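Local coordinates for protein aminoglycoside 3'-phosphotransferase AphA1-IAB (Acinetobacter baumannii, PDB 4GKH) that phosphorylates kanamycin and related aminoglycosides at the 3'-hydroxyl, a kinase-like reaction that makes its bacterial host resistant to these antibiotics, at residues R130-I135 and Y227-I232; A151-R156 and Q178-M183; D169-W174 and K261-L266. One frame throughout, in Å; residues are numbered along the deposited sequence. Where two conformers were deposited one is given.

All three contacts lie in the helical part of this kinase-like enzyme, and each relates differently to the bound kanamycin. Interaction 3 comes nearest, with the side chain of Arg-171 about 6 Å from the bound kanamycin. Interaction 1 is closest to the probable proton acceptor Asp-199, whose side chain is about 7 Å from that of Asp-229. Interaction 2 is helix packing remote from the catalytic centre, with the Ala-153 side chain about 10 Å from kanamycin. Helix 259-269 connects the three: His-265 and Leu-266 of interaction 3 pack on 227-232 of interaction 1, while Phe-264 meets Met-183 of interaction 2. The centres of interactions 2 and 3 are about 12 Å apart.

Interaction 1. Residues R130-I135 and Y227-I232; sequences RRLHSI and YQDLAI
His-133 and Asp-229 meet through a His-carboxylate hydrogen bond that carries nearly the whole contact between these segments. NE2 of His-133 donates to OD2 of Asp-229 at 2.8 Å, almost straight at 173°, and reaches the anti lone pair of that oxygen. The carboxylate lies at the edge of the imidazole, with the two planes only 21° apart. With its CG beside the backbone N (chi1 -69°), the ring extends from 130-135 toward Asp-229. Its other nitrogen, ND1, bonds to Tyr-252, so both ring nitrogens are engaged and the rotation of the imidazole is fixed. The methyl CD2 of Leu-132 packs 3.8 Å from OD2 of Asp-229, beside the hydrogen-bonded oxygen. On the looser, solvent side, Arg-130, Arg-131 and Ser-134 are exposed and do not touch 227-232. The buried carboxylate is further held by the backbone NH groups of His-197 and Gly-198, just before the likely proton acceptor Asp-199; this is consistent with the protein-kinase-like fold, where an aspartate of a later helix holds the catalytic loop. The pair thus ties helix 118-133 to the start of helix 227-237, with strand 193-196 packed against both side chains through Thr-196.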
loop_
_atom_site.group_PDB
_atom_site.type_symbol
_atom_site.label_atom_id
_atom_site.label_comp_id
_atom_site.label_asym_id
_atom_site.label_seq_id
_atom_site.Cartn_x
_atom_site.Cartn_y
_atom_site.Cartn_z
ATOM N N ARG A 130 0.142 -2.805 -14.208
ATOM C CA ARG A 130 0.092 -3.901 -15.167
ATOM C C ARG A 130 1.263 -4.867 -14.959
ATOM O O ARG A 130 1.082 -6.083 -15.020
ATOM C CB ARG A 130 0.077 -3.382 -16.623
ATOM C CG ARG A 130 -1.297 -2.912 -17.105
ATOM C CD ARG A 130 -1.203 -2.116 -18.399
ATOM N NE ARG A 130 -0.651 -2.909 -19.490
ATOM C CZ ARG A 130 -1.376 -3.689 -20.287
ATOM N NH1 ARG A 130 -2.690 -3.785 -20.116
ATOM N NH2 ARG A 130 -0.784 -4.375 -21.257
ATOM N N ARG A 131 2.455 -4.322 -14.714
ATOM C CA ARG A 131 3.633 -5.155 -14.435
ATOM C C ARG A 131 3.391 -6.029 -13.218
ATOM O O ARG A 131 3.580 -7.254 -13.269
ATOM C CB ARG A 131 4.882 -4.307 -14.176
ATOM C CG ARG A 131 5.545 -3.733 -15.404
ATOM C CD ARG A 131 6.632 -2.738 -15.008
ATOM N NE ARG A 131 7.716 -3.361 -14.247
ATOM C CZ ARG A 131 8.676 -2.678 -13.623
ATOM N NH1 ARG A 131 9.627 -3.320 -12.958
ATOM N NH2 ARG A 131 8.685 -1.350 -13.664
ATOM N N LEU A 132 2.989 -5.400 -12.120
ATOM C CA LEU A 132 2.719 -6.137 -10.879
ATOM C C LEU A 132 1.703 -7.247 -11.086
ATOM O O LEU A 132 1.897 -8.391 -10.643
ATOM C CB LEU A 132 2.204 -5.177 -9.796
ATOM C CG LEU A 132 1.958 -5.836 -8.431
ATOM C CD1 LEU A 132 3.276 -6.283 -7.823
ATOM C CD2 LEU A 132 1.224 -4.865 -7.502
ATOM N N HIS A 133 0.616 -6.911 -11.769
ATOM C CA HIS A 133 -0.436 -7.873 -12.024
ATOM C C HIS A 133 -0.099 -8.920 -13.071
ATOM O O HIS A 133 -0.879 -9.845 -13.284
ATOM C CB HIS A 133 -1.752 -7.145 -12.347
ATOM C CG HIS A 133 -2.321 -6.421 -11.170
ATOM N ND1 HIS A 133 -3.527 -5.756 -11.212
ATOM C CD2 HIS A 133 -1.848 -6.269 -9.910
ATOM C CE1 HIS A 133 -3.774 -5.225 -10.025
ATOM N NE2 HIS A 133 -2.770 -5.523 -9.216
ATOM N N SER A 134 1.064 -8.803 -13.713
ATOM C CA SER A 134 1.478 -9.799 -14.696
ATOM C C SER A 134 2.360 -10.882 -14.075
ATOM O O SER A 134 2.716 -11.854 -14.741
ATOM C CB SER A 134 2.232 -9.146 -15.857
ATOM O OG SER A 134 3.509 -8.710 -15.431
ATOM N N ILE A 135 2.726 -10.718 -12.802
ATOM C CA ILE A 135 3.545 -11.755 -12.154
ATOM C C ILE A 135 2.705 -13.028 -12.054
ATOM O O ILE A 135 1.596 -12.982 -11.514
ATOM C CB ILE A 135 3.980 -11.339 -10.738
ATOM C CG1 ILE A 135 4.843 -10.074 -10.776
ATOM C CG2 ILE A 135 4.724 -12.495 -10.058
ATOM C CD1 ILE A 135 5.023 -9.431 -9.406
ATOM N N TYR A 227 -8.982 -5.843 -8.515
ATOM C CA TYR A 227 -9.641 -4.612 -8.058
ATOM C C TYR A 227 -9.217 -4.152 -6.651
ATOM O O TYR A 227 -9.529 -3.036 -6.235
ATOM C CB TYR A 227 -11.169 -4.729 -8.167
ATOM C CG TYR A 227 -11.694 -4.465 -9.565
ATOM C CD1 TYR A 227 -11.514 -5.395 -10.586
ATOM C CD2 TYR A 227 -12.383 -3.289 -9.859
ATOM C CE1 TYR A 227 -11.984 -5.156 -11.873
ATOM C CE2 TYR A 227 -12.862 -3.043 -11.139
ATOM C CZ TYR A 227 -12.664 -3.982 -12.140
ATOM O OH TYR A 227 -13.152 -3.735 -13.408
ATOM N N GLN A 228 -8.502 -4.998 -5.912
ATOM C CA GLN A 228 -7.929 -4.543 -4.645
ATOM C C GLN A 228 -7.006 -3.352 -4.872
ATOM O O GLN A 228 -6.990 -2.406 -4.089
ATOM C CB GLN A 228 -7.130 -5.661 -3.956
ATOM C CG GLN A 228 -6.295 -5.156 -2.757
ATOM C CD GLN A 228 -7.162 -4.567 -1.647
ATOM O OE1 GLN A 228 -8.341 -4.898 -1.528
ATOM N NE2 GLN A 228 -6.576 -3.683 -0.828
ATOM N N ASP A 229 -6.233 -3.398 -5.950
ATOM C CA ASP A 229 -5.291 -2.319 -6.241
ATOM C C ASP A 229 -5.957 -1.223 -7.052
ATOM O O ASP A 229 -5.736 -0.036 -6.807
ATOM C CB ASP A 229 -4.048 -2.863 -6.978
ATOM C CG ASP A 229 -3.154 -3.738 -6.061
ATOM O OD1 ASP A 229 -3.205 -3.558 -4.813
ATOM O OD2 ASP A 229 -2.408 -4.594 -6.600
ATOM N N LEU A 230 -6.768 -1.626 -8.022
ATOM C CA LEU A 230 -7.447 -0.663 -8.866
ATOM C C LEU A 230 -8.347 0.248 -8.027
ATOM O O LEU A 230 -8.394 1.451 -8.272
ATOM C CB LEU A 230 -8.262 -1.367 -9.943
ATOM C CG LEU A 230 -7.491 -2.044 -11.075
ATOM C CD1 LEU A 230 -8.410 -3.032 -11.778
ATOM C CD2 LEU A 230 -6.944 -0.995 -12.062
ATOM N N ALA A 231 -9.034 -0.312 -7.030
ATOM C CA ALA A 231 -10.020 0.470 -6.268
ATOM C C ALA A 231 -9.359 1.573 -5.464
ATOM O O ALA A 231 -9.821 2.721 -5.435
ATOM C CB ALA A 231 -10.843 -0.433 -5.335
ATOM N N ILE A 232 -8.273 1.217 -4.792
ATOM C CA ILE A 232 -7.614 2.159 -3.910
ATOM C C ILE A 232 -6.990 3.307 -4.690
ATOM O O ILE A 232 -7.084 4.459 -4.278
ATOM C CB ILE A 232 -6.593 1.440 -3.005
ATOM C CG1 ILE A 232 -7.354 0.514 -2.044
ATOM C CG2 ILE A 232 -5.728 2.443 -2.248
ATOM C CD1 ILE A 232 -6.480 -0.133 -0.954
#

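Interaction 2. Residues A151-R156 and Q178-M183; sequences AQAQSR and QVWKEM
Trp-180 brings the six-membered ring of its indole up to Ala-153 and Gln-154, packing helix 176-184 on helix 146-158 in the helical part of the kinase-like fold. The indole reaches across because its CG is anti to the backbone N (chi1 180°), and the benzo carbons CZ3, CH2 and CZ2, rather than the pyrrole nitrogen, make the closest approaches. CZ3 of Trp-180 rests 4.0 Å from the methyl CB of Ala-153, while CH2 comes to 3.6 Å from CB of Gln-154. Both beta carbons approach the ring obliquely. Gln-154 passes at a slant across the benzo end of the indole, its chain bent at chi2 (148°), with the amide and ring planes inclined by 40°. These contacts are van der Waals in character, and Gln-154 serves chiefly through its CB and the atoms of its amide. The methyl of Ala-153 occupies the buried part of the interface and also touches Phe-271 and Leu-268, whereas Gln-154 lies toward the partly exposed margin. Trp-180 also touches Met-157, and its ring meets that of His-184, a residue of its own helix. At the outer end of the contact, CD and NE2 of Gln-154 each lie 3.7 Å from CZ2 of Trp-180.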
loop_
_atom_site.group_PDB
_atom_site.type_symbol
_atom_site.label_atom_id
_atom_site.label_comp_id
_atom_site.label_asym_id
_atom_site.label_seq_id
_atom_site.Cartn_x
_atom_site.Cartn_y
_atom_site.Cartn_z
ATOM N N ALA A 151 -12.133 -11.552 7.157
ATOM C CA ALA A 151 -11.928 -11.987 8.531
ATOM C C ALA A 151 -11.033 -11.003 9.287
ATOM O O ALA A 151 -11.247 -10.748 10.467
ATOM C CB ALA A 151 -11.343 -13.406 8.576
ATOM N N GLN A 152 -10.026 -10.457 8.612
ATOM C CA GLN A 152 -9.186 -9.435 9.220
ATOM C C GLN A 152 -10.027 -8.217 9.582
ATOM O O GLN A 152 -9.881 -7.636 10.655
ATOM C CB GLN A 152 -8.105 -8.981 8.250
ATOM C CG GLN A 152 -6.714 -9.532 8.498
ATOM C CD GLN A 152 -5.688 -8.991 7.497
ATOM O OE1 GLN A 152 -6.043 -8.344 6.510
ATOM N NE2 GLN A 152 -4.413 -9.256 7.752
ATOM N N ALA A 153 -10.896 -7.820 8.662
ATOM C CA ALA A 153 -11.743 -6.646 8.866
ATOM C C ALA A 153 -12.697 -6.848 10.043
ATOM O O ALA A 153 -12.921 -5.934 10.876
ATOM C CB ALA A 153 -12.527 -6.360 7.593
ATOM N N GLN A 154 -13.272 -8.043 10.109
ATOM C CA GLN A 154 -14.223 -8.350 11.178
ATOM C C GLN A 154 -13.538 -8.188 12.538
ATOM O O GLN A 154 -14.089 -7.552 13.449
ATOM C CB GLN A 154 -14.793 -9.757 11.020
ATOM C CG GLN A 154 -15.693 -10.161 12.183
ATOM C CD GLN A 154 -16.809 -11.096 11.767
ATOM O OE1 GLN A 154 -16.572 -12.168 11.211
ATOM N NE2 GLN A 154 -18.036 -10.692 12.040
ATOM N N SER A 155 -12.321 -8.723 12.637
ATOM C CA SER A 155 -11.538 -8.646 13.862
ATOM C C SER A 155 -11.143 -7.230 14.240
ATOM O O SER A 155 -11.233 -6.858 15.403
ATOM C CB SER A 155 -10.297 -9.531 13.757
ATOM O OG SER A 155 -10.696 -10.889 13.807
ATOM N N ARG A 156 -10.699 -6.445 13.264
ATOM C CA ARG A 156 -10.399 -5.035 13.505
ATOM C C ARG A 156 -11.624 -4.268 13.993
ATOM O O ARG A 156 -11.525 -3.467 14.921
ATOM C CB ARG A 156 -9.788 -4.383 12.258
ATOM C CG ARG A 156 -8.331 -4.795 12.060
ATOM C CD ARG A 156 -7.677 -4.119 10.894
ATOM N NE ARG A 156 -7.983 -2.700 10.827
ATOM C CZ ARG A 156 -7.331 -1.753 11.489
ATOM N NH1 ARG A 156 -7.682 -0.484 11.332
ATOM N NH2 ARG A 156 -6.334 -2.071 12.301
ATOM N N GLN A 178 -22.824 -0.575 9.995
ATOM C CA GLN A 178 -23.557 -0.381 8.747
ATOM C C GLN A 178 -22.678 -0.574 7.500
ATOM O O GLN A 178 -23.125 -1.152 6.508
ATOM C CB GLN A 178 -24.227 0.989 8.711
ATOM C CG GLN A 178 -25.211 1.132 7.574
ATOM C CD GLN A 178 -25.706 2.550 7.411
ATOM O OE1 GLN A 178 -25.525 3.387 8.296
ATOM N NE2 GLN A 178 -26.328 2.833 6.274
ATOM N N VAL A 179 -21.445 -0.082 7.541
ATOM C CA VAL A 179 -20.484 -0.373 6.473
ATOM C C VAL A 179 -20.311 -1.889 6.309
ATOM O O VAL A 179 -20.379 -2.412 5.195
ATOM C CB VAL A 179 -19.139 0.344 6.709
ATOM C CG1 VAL A 179 -18.150 0.062 5.575
ATOM C CG2 VAL A 179 -19.374 1.853 6.855
ATOM N N TRP A 180 -20.144 -2.595 7.425
ATOM C CA TRP A 180 -20.007 -4.048 7.407
ATOM C C TRP A 180 -21.235 -4.731 6.778
ATOM O O TRP A 180 -21.102 -5.545 5.876
ATOM C CB TRP A 180 -19.764 -4.555 8.838
ATOM C CG TRP A 180 -19.612 -6.023 8.975
ATOM C CD1 TRP A 180 -20.525 -6.894 9.512
ATOM C CD2 TRP A 180 -18.473 -6.807 8.613
ATOM N NE1 TRP A 180 -20.025 -8.174 9.488
ATOM C CE2 TRP A 180 -18.767 -8.148 8.942
ATOM C CE3 TRP A 180 -17.237 -6.511 8.032
ATOM C CZ2 TRP A 180 -17.866 -9.185 8.719
ATOM C CZ3 TRP A 180 -16.339 -7.554 7.807
ATOM C CH2 TRP A 180 -16.666 -8.868 8.136
ATOM N N LYS A 181 -22.431 -4.393 7.247
ATOM C CA LYS A 181 -23.644 -5.025 6.731
ATOM C C LYS A 181 -23.869 -4.752 5.245
ATOM O O LYS A 181 -24.203 -5.660 4.492
ATOM C CB LYS A 181 -24.878 -4.586 7.525
ATOM C CG LYS A 181 -24.940 -5.156 8.932
ATOM C CD LYS A 181 -26.306 -4.939 9.569
ATOM C CE LYS A 181 -26.874 -6.237 10.127
ATOM N NZ LYS A 181 -26.028 -6.826 11.203
ATOM N N GLU A 182 -23.697 -3.497 4.837
ATOM C CA GLU A 182 -23.943 -3.103 3.455
ATOM C C GLU A 182 -22.956 -3.774 2.522
ATOM O O GLU A 182 -23.293 -4.156 1.413
ATOM C CB GLU A 182 -23.844 -1.585 3.310
ATOM C CG GLU A 182 -24.980 -0.850 3.998
ATOM C CD GLU A 182 -26.269 -0.953 3.219
ATOM O OE1 GLU A 182 -27.249 -1.523 3.748
ATOM O OE2 GLU A 182 -26.293 -0.463 2.069
HETATM N N MSE A 183 -21.727 -3.906 2.989
HETATM C CA MSE A 183 -20.684 -4.518 2.193
HETATM C C MSE A 183 -21.052 -5.956 1.823
HETATM O O MSE A 183 -20.745 -6.412 0.729
HETATM C CB MSE A 183 -19.351 -4.481 2.943
HETATM C CG MSE A 183 -18.189 -5.039 2.138
HETATM SE SE MSE A 183 -16.454 -4.805 2.959
HETATM C CE MSE A 183 -16.839 -5.645 4.688
#

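Interaction 3. Residues D169-W174 and K261-L266; sequences DERNGW and KLQFHL
Arg-171 brings its guanidinium up against CB of Leu-266, with the amide of Gln-263 at its edge, so that one long side chain makes the contact with helix 259-269. NH2 of Arg-171 lies 4.0 Å from CB of Leu-266, an oblique approach in which the two side chains lie roughly perpendicular. NH1 of Arg-171 is 4.0 Å from both NE2 and OE1 of Gln-263, too long for a bond, with NE2 near the guanidinium plane. Here the two chains run antiparallel past one another and the flat groups are turned 78° apart, a loose van der Waals fit. Gln-263 comes near because its chain bends at chi2 (83°), which brings the amide back toward the loop.

The polar hold on the buried guanidinium comes from outside the two segments. Its NH2 forms a salt bridge with Asp-168 and its NE another with Glu-270. Both acids line the kanamycin pocket, so Arg-171 is a second-shell residue linking two members of the antibiotic site, and its positive charge probably favours their ionised form. Within its own loop, CG of Arg-171 sits 3.7 Å above one face of the Trp-174 indole. A type II beta turn from Arg-171 to Trp-174, closed by a bond from N of Trp-174 to O of Arg-171, brings the two residues together. The loop thus lies between helices 146-158 and 176-184 in the chain, with Arg-171 and Trp-174 packing on Val-179 of helix 176-184, and Arg-171 bridging to helix 259-269, whose His-265 packs against helix 227-237.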
loop_
_atom_site.group_PDB
_atom_site.type_symbol
_atom_site.label_atom_id
_atom_site.label_comp_id
_atom_site.label_asym_id
_atom_site.label_seq_id
_atom_site.Cartn_x
_atom_site.Cartn_y
_atom_site.Cartn_z
ATOM N N ASP A 169 -16.565 9.742 1.370
ATOM C CA ASP A 169 -17.700 10.658 1.475
ATOM C C ASP A 169 -19.050 9.948 1.397
ATOM O O ASP A 169 -20.000 10.343 2.081
ATOM C CB ASP A 169 -17.621 11.760 0.412
ATOM C CG ASP A 169 -16.543 12.788 0.711
ATOM O OD1 ASP A 169 -16.234 12.992 1.904
ATOM O OD2 ASP A 169 -16.010 13.398 -0.247
ATOM N N GLU A 170 -19.140 8.914 0.557
ATOM C CA GLU A 170 -20.367 8.121 0.437
ATOM C C GLU A 170 -20.828 7.583 1.786
ATOM O O GLU A 170 -22.025 7.431 2.021
ATOM C CB GLU A 170 -20.175 6.925 -0.500
ATOM C CG GLU A 170 -19.776 7.273 -1.912
ATOM C CD GLU A 170 -18.273 7.310 -2.093
ATOM O OE1 GLU A 170 -17.732 6.381 -2.735
ATOM O OE2 GLU A 170 -17.635 8.262 -1.589
ATOM N N ARG A 171 -19.873 7.287 2.665
ATOM C CA ARG A 171 -20.190 6.667 3.961
ATOM C C ARG A 171 -19.872 7.549 5.172
ATOM O O ARG A 171 -19.579 7.059 6.267
ATOM C CB ARG A 171 -19.460 5.327 4.086
ATOM C CG ARG A 171 -19.903 4.306 3.049
ATOM C CD ARG A 171 -18.926 3.144 2.935
ATOM N NE ARG A 171 -17.737 3.474 2.155
ATOM C CZ ARG A 171 -17.704 3.495 0.828
ATOM N NH1 ARG A 171 -18.799 3.209 0.130
ATOM N NH2 ARG A 171 -16.580 3.801 0.202
ATOM N N ASN A 172 -19.942 8.856 4.980
ATOM C CA ASN A 172 -19.612 9.770 6.052
ATOM C C ASN A 172 -20.676 9.686 7.138
ATOM O O ASN A 172 -21.865 9.875 6.863
ATOM C CB ASN A 172 -19.503 11.194 5.511
ATOM C CG ASN A 172 -19.056 12.177 6.562
ATOM O OD1 ASN A 172 -19.875 12.851 7.182
ATOM N ND2 ASN A 172 -17.749 12.260 6.776
ATOM N N GLY A 173 -20.256 9.384 8.362
ATOM C CA GLY A 173 -21.190 9.311 9.474
ATOM C C GLY A 173 -21.838 7.945 9.641
ATOM O O GLY A 173 -22.629 7.733 10.557
ATOM N N TRP A 174 -21.509 7.009 8.755
ATOM C CA TRP A 174 -22.013 5.645 8.874
ATOM C C TRP A 174 -21.401 4.951 10.089
ATOM O O TRP A 174 -20.185 5.002 10.285
ATOM C CB TRP A 174 -21.659 4.830 7.616
ATOM C CG TRP A 174 -22.509 5.133 6.412
ATOM C CD1 TRP A 174 -23.076 6.337 6.077
ATOM C CD2 TRP A 174 -22.893 4.210 5.386
ATOM N NE1 TRP A 174 -23.788 6.211 4.909
ATOM C CE2 TRP A 174 -23.693 4.919 4.463
ATOM C CE3 TRP A 174 -22.644 2.852 5.161
ATOM C CZ2 TRP A 174 -24.241 4.316 3.333
ATOM C CZ3 TRP A 174 -23.188 2.254 4.038
ATOM C CH2 TRP A 174 -23.977 2.987 3.135
ATOM N N LYS A 261 -17.300 -4.786 -8.075
ATOM C CA LYS A 261 -16.006 -5.124 -7.502
ATOM C C LYS A 261 -15.294 -3.872 -7.023
ATOM O O LYS A 261 -14.591 -3.891 -6.016
ATOM C CB LYS A 261 -15.126 -5.897 -8.499
ATOM C CG LYS A 261 -15.610 -7.315 -8.765
ATOM C CD LYS A 261 -14.444 -8.261 -9.079
ATOM C CE LYS A 261 -13.891 -8.083 -10.456
ATOM N NZ LYS A 261 -13.034 -9.249 -10.798
ATOM N N LEU A 262 -15.497 -2.771 -7.736
ATOM C CA LEU A 262 -14.913 -1.508 -7.310
ATOM C C LEU A 262 -15.463 -1.129 -5.921
ATOM O O LEU A 262 -14.705 -0.852 -4.977
ATOM C CB LEU A 262 -15.261 -0.417 -8.334
ATOM C CG LEU A 262 -14.685 0.987 -8.142
ATOM C CD1 LEU A 262 -13.195 0.930 -7.983
ATOM C CD2 LEU A 262 -15.059 1.881 -9.331
ATOM N N GLN A 263 -16.780 -1.150 -5.804
ATOM C CA GLN A 263 -17.446 -0.737 -4.574
ATOM C C GLN A 263 -17.066 -1.669 -3.433
ATOM O O GLN A 263 -16.761 -1.218 -2.319
ATOM C CB GLN A 263 -18.960 -0.747 -4.777
ATOM C CG GLN A 263 -19.749 -0.420 -3.531
ATOM C CD GLN A 263 -19.875 1.070 -3.289
ATOM O OE1 GLN A 263 -18.997 1.854 -3.657
ATOM N NE2 GLN A 263 -20.983 1.472 -2.671
ATOM N N PHE A 264 -17.069 -2.971 -3.702
ATOM C CA PHE A 264 -16.644 -3.907 -2.673
ATOM C C PHE A 264 -15.269 -3.575 -2.090
ATOM O O PHE A 264 -15.100 -3.535 -0.872
ATOM C CB PHE A 264 -16.689 -5.374 -3.124
ATOM C CG PHE A 264 -16.106 -6.309 -2.098
ATOM C CD1 PHE A 264 -16.878 -6.742 -1.030
ATOM C CD2 PHE A 264 -14.764 -6.691 -2.165
ATOM C CE1 PHE A 264 -16.342 -7.590 -0.063
ATOM C CE2 PHE A 264 -14.219 -7.521 -1.190
ATOM C CZ PHE A 264 -15.015 -7.968 -0.141
ATOM N N HIS A 265 -14.283 -3.336 -2.944
ATOM C CA HIS A 265 -12.934 -3.121 -2.456
ATOM C C HIS A 265 -12.741 -1.779 -1.762
ATOM O O HIS A 265 -11.944 -1.669 -0.826
ATOM C CB HIS A 265 -11.897 -3.350 -3.570
ATOM C CG HIS A 265 -11.736 -4.794 -3.938
ATOM N ND1 HIS A 265 -12.491 -5.400 -4.923
ATOM C CD2 HIS A 265 -10.960 -5.768 -3.405
ATOM C CE1 HIS A 265 -12.158 -6.677 -5.004
ATOM N NE2 HIS A 265 -11.231 -6.926 -4.094
ATOM N N LEU A 266 -13.487 -0.770 -2.207
ATOM C CA LEU A 266 -13.516 0.527 -1.526
ATOM C C LEU A 266 -14.080 0.355 -0.117
ATOM O O LEU A 266 -13.559 0.899 0.857
ATOM C CB LEU A 266 -14.402 1.499 -2.296
ATOM C CG LEU A 266 -13.820 1.972 -3.628
ATOM C CD1 LEU A 266 -14.851 2.772 -4.408
ATOM C CD2 LEU A 266 -12.587 2.796 -3.349
#